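PDB 1WN0: histidine-containing phosphotransfer protein from Zea mays, which probably relays phosphoryl groups from cytokinin sensor histidine kinases to response regulators in a multistep His-to-Asp phosphorelay. Local coordinates for residues F50-D55 / F124-R128. Residue numbers count along the deposited sequence, not the author numbering.
Sequences FCDDAD and FYDLR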
ATOM      1  N   PHE A  50       6.359  -2.650  -3.933  1.00 36.01           N
ATOM      2  CA  PHE A  50       5.167  -2.029  -3.338  1.00 38.49           C
ATOM      3  C   PHE A  50       5.494  -0.617  -2.788  1.00 40.44           C
ATOM      4  O   PHE A  50       4.822   0.391  -3.170  1.00 38.65           O
ATOM      5  CB  PHE A  50       4.598  -2.874  -2.225  1.00 39.71           C
ATOM      6  CG  PHE A  50       3.699  -2.134  -1.296  1.00 37.61           C
ATOM      7  CD1 PHE A  50       2.424  -1.764  -1.715  1.00 40.68           C
ATOM      8  CD2 PHE A  50       4.113  -1.832   0.004  1.00 35.56           C
ATOM      9  CE1 PHE A  50       1.558  -1.121  -0.836  1.00 38.52           C
ATOM     10  CE2 PHE A  50       3.259  -1.211   0.879  1.00 35.74           C
ATOM     11  CZ  PHE A  50       2.020  -0.799   0.461  1.00 36.44           C
ATOM     12  N   CYS A  51       6.572  -0.527  -1.996  1.00 39.36           N
ATOM     13  CA  CYS A  51       7.018   0.801  -1.504  1.00 40.15           C
ATOM     14  C   CYS A  51       7.294   1.820  -2.687  1.00 40.50           C
ATOM     15  O   CYS A  51       6.792   2.926  -2.642  1.00 37.19           O
ATOM     16  CB  CYS A  51       8.171   0.685  -0.523  1.00 39.18           C
ATOM     17  SG  CYS A  51       7.797  -0.406   0.878  1.00 43.71           S
ATOM     18  N   ASP A  52       7.931   1.414  -3.789  1.00 39.71           N
ATOM     19  CA  ASP A  52       8.134   2.343  -4.888  1.00 40.77           C
ATOM     20  C   ASP A  52       6.893   2.644  -5.664  1.00 38.97           C
ATOM     21  O   ASP A  52       6.635   3.764  -5.919  1.00 38.88           O
ATOM     22  CB  ASP A  52       9.223   1.887  -5.838  1.00 41.67           C
ATOM     23  CG  ASP A  52      10.547   1.620  -5.094  1.00 44.22           C
ATOM     24  OD1 ASP A  52      11.329   0.769  -5.535  1.00 45.51           O
ATOM     25  OD2 ASP A  52      10.857   2.277  -4.086  1.00 44.46           O
ATOM     26  N   ASP A  53       6.094   1.636  -6.002  1.00 39.54           N
ATOM     27  CA  ASP A  53       4.840   1.875  -6.681  1.00 39.50           C
ATOM     28  C   ASP A  53       3.889   2.717  -5.825  1.00 36.32           C
ATOM     29  O   ASP A  53       3.318   3.697  -6.309  1.00 34.80           O
ATOM     30  CB  ASP A  53       4.089   0.561  -7.062  1.00 41.34           C
ATOM     31  CG  ASP A  53       4.696  -0.243  -8.237  1.00 45.08           C
ATOM     32  OD1 ASP A  53       5.552   0.269  -8.979  1.00 40.13           O
ATOM     33  OD2 ASP A  53       4.277  -1.436  -8.496  1.00 47.57           O
ATOM     34  N   ALA A  54       3.622   2.296  -4.616  1.00 35.79           N
ATOM     35  CA  ALA A  54       2.643   3.038  -3.783  1.00 36.15           C
ATOM     36  C   ALA A  54       3.017   4.555  -3.697  1.00 37.42           C
ATOM     37  O   ALA A  54       2.176   5.481  -3.857  1.00 34.76           O
ATOM     38  CB  ALA A  54       2.586   2.451  -2.358  1.00 36.84           C
ATOM     39  N   ASP A  55       4.330   4.781  -3.502  1.00 37.10           N
ATOM     40  CA  ASP A  55       4.877   6.093  -3.341  1.00 37.17           C
ATOM     41  C   ASP A  55       4.691   6.925  -4.605  1.00 37.41           C
ATOM     42  O   ASP A  55       4.205   8.056  -4.524  1.00 34.66           O
ATOM     43  CB  ASP A  55       6.332   6.069  -2.872  1.00 38.18           C
ATOM     44  CG  ASP A  55       6.825   7.430  -2.458  1.00 43.17           C
ATOM     45  OD1 ASP A  55       6.490   7.996  -1.352  1.00 42.06           O
ATOM     46  OD2 ASP A  55       7.474   8.031  -3.326  1.00 55.28           O
ATOM     47  N   PHE A 124      -0.182   4.041   4.310  1.00 33.59           N
ATOM     48  CA  PHE A 124       1.016   3.694   3.590  1.00 35.68           C
ATOM     49  C   PHE A 124       2.371   4.039   4.329  1.00 39.43           C
ATOM     50  O   PHE A 124       3.187   3.111   4.592  1.00 40.50           O
ATOM     51  CB  PHE A 124       1.014   4.221   2.155  1.00 34.51           C
ATOM     52  CG  PHE A 124       2.257   3.999   1.498  1.00 33.15           C
ATOM     53  CD1 PHE A 124       2.672   2.739   1.259  1.00 34.72           C
ATOM     54  CD2 PHE A 124       3.096   5.067   1.235  1.00 38.58           C
ATOM     55  CE1 PHE A 124       3.904   2.510   0.718  1.00 38.15           C
ATOM     56  CE2 PHE A 124       4.291   4.895   0.628  1.00 40.95           C
ATOM     57  CZ  PHE A 124       4.721   3.644   0.332  1.00 37.54           C
ATOM     58  N   TYR A 125       2.563   5.315   4.755  1.00 41.70           N
ATOM     59  CA  TYR A 125       3.789   5.703   5.449  1.00 42.15           C
ATOM     60  C   TYR A 125       3.998   4.779   6.645  1.00 44.13           C
ATOM     61  O   TYR A 125       5.091   4.296   6.836  1.00 44.07           O
ATOM     62  CB  TYR A 125       3.756   7.161   5.864  1.00 42.89           C
ATOM     63  CG  TYR A 125       3.845   8.154   4.707  1.00 45.27           C
ATOM     64  CD1 TYR A 125       4.255   7.777   3.422  1.00 41.97           C
ATOM     65  CD2 TYR A 125       3.579   9.499   4.914  1.00 49.35           C
ATOM     66  CE1 TYR A 125       4.355   8.748   2.361  1.00 47.78           C
ATOM     67  CE2 TYR A 125       3.696  10.452   3.839  1.00 46.32           C
ATOM     68  CZ  TYR A 125       4.115  10.028   2.604  1.00 43.53           C
ATOM     69  OH  TYR A 125       4.199  10.915   1.589  1.00 53.63           O
ATOM     70  N   ASP A 126       2.959   4.442   7.384  1.00 44.59           N
ATOM     71  CA  ASP A 126       3.087   3.536   8.559  1.00 45.21           C
ATOM     72  C   ASP A 126       3.567   2.131   8.129  1.00 46.68           C
ATOM     73  O   ASP A 126       4.508   1.553   8.721  1.00 47.92           O
ATOM     74  CB  ASP A 126       1.712   3.540   9.246  1.00 45.80           C
ATOM     75  CG  ASP A 126       1.635   2.674  10.493  1.00 51.42           C
ATOM     76  OD1 ASP A 126       2.643   2.159  11.046  1.00 57.71           O
ATOM     77  OD2 ASP A 126       0.552   2.440  11.020  1.00 56.48           O
ATOM     78  N   LEU A 127       2.975   1.551   7.069  1.00 45.47           N
ATOM     79  CA  LEU A 127       3.354   0.222   6.678  1.00 43.25           C
ATOM     80  C   LEU A 127       4.700   0.246   6.036  1.00 42.98           C
ATOM     81  O   LEU A 127       5.575  -0.574   6.324  1.00 40.79           O
ATOM     82  CB  LEU A 127       2.329  -0.362   5.732  1.00 43.93           C
ATOM     83  CG  LEU A 127       2.261  -1.889   5.514  1.00 45.05           C
ATOM     84  CD1 LEU A 127       1.893  -2.236   4.132  1.00 46.80           C
ATOM     85  CD2 LEU A 127       3.374  -2.624   5.908  1.00 47.20           C
ATOM     86  N   ARG A 128       4.935   1.209   5.167  1.00 41.82           N
ATOM     87  CA  ARG A 128       6.269   1.322   4.660  1.00 42.67           C
ATOM     88  C   ARG A 128       7.402   1.264   5.734  1.00 46.09           C
ATOM     89  O   ARG A 128       8.404   0.532   5.527  1.00 43.65           O
ATOM     90  CB  ARG A 128       6.471   2.598   3.918  1.00 42.20           C
ATOM     91  CG  ARG A 128       7.854   2.640   3.266  1.00 41.25           C
ATOM     92  CD  ARG A 128       7.952   3.783   2.250  1.00 47.02           C
ATOM     93  NE  ARG A 128       7.916   5.028   2.975  1.00 48.18           N
ATOM     94  CZ  ARG A 128       7.862   6.259   2.461  1.00 51.75           C
ATOM     95  NH1 ARG A 128       7.851   6.499   1.115  1.00 50.33           N
ATOM     96  NH2 ARG A 128       7.865   7.265   3.351  1.00 47.53           N
TER
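Helices 42-64 and 110-138 run antiparallel here, their local axes 10.9 Å apart at 164°. The polar link between the segments is a salt bridge, D55 OD1 to R128 NH1 at 3.2 Å; as a hydrogen bond it is weak, with an angle of 120° at the proton. Backbone i to i+4 bonds occupy the NH groups of A54, D55 and R128. D55 O accepts from S59 OG, while D53 and D126 form salt bridges along their own helices, to R56 and K130. Beside the ion pair, apolar side chains pack. F124 is a knob in the hole formed by F50, C51, A54 and D55, with A54 CB over its face in a CH-pi contact (3.7 Å to the ring centroid) and its edge toward the face of F50 in an offset T-shaped pair. L127 CD1 also meets F50 CE2 at 3.7 Å. The buried aromatic side lies within the HPt four-helix bundle, the ion pair toward its margin; helix 72-88, which carries H80, the predicted phosphorylation site, unmodified in this structure, packs against F50 through S85 and S86, and against A54 through L82.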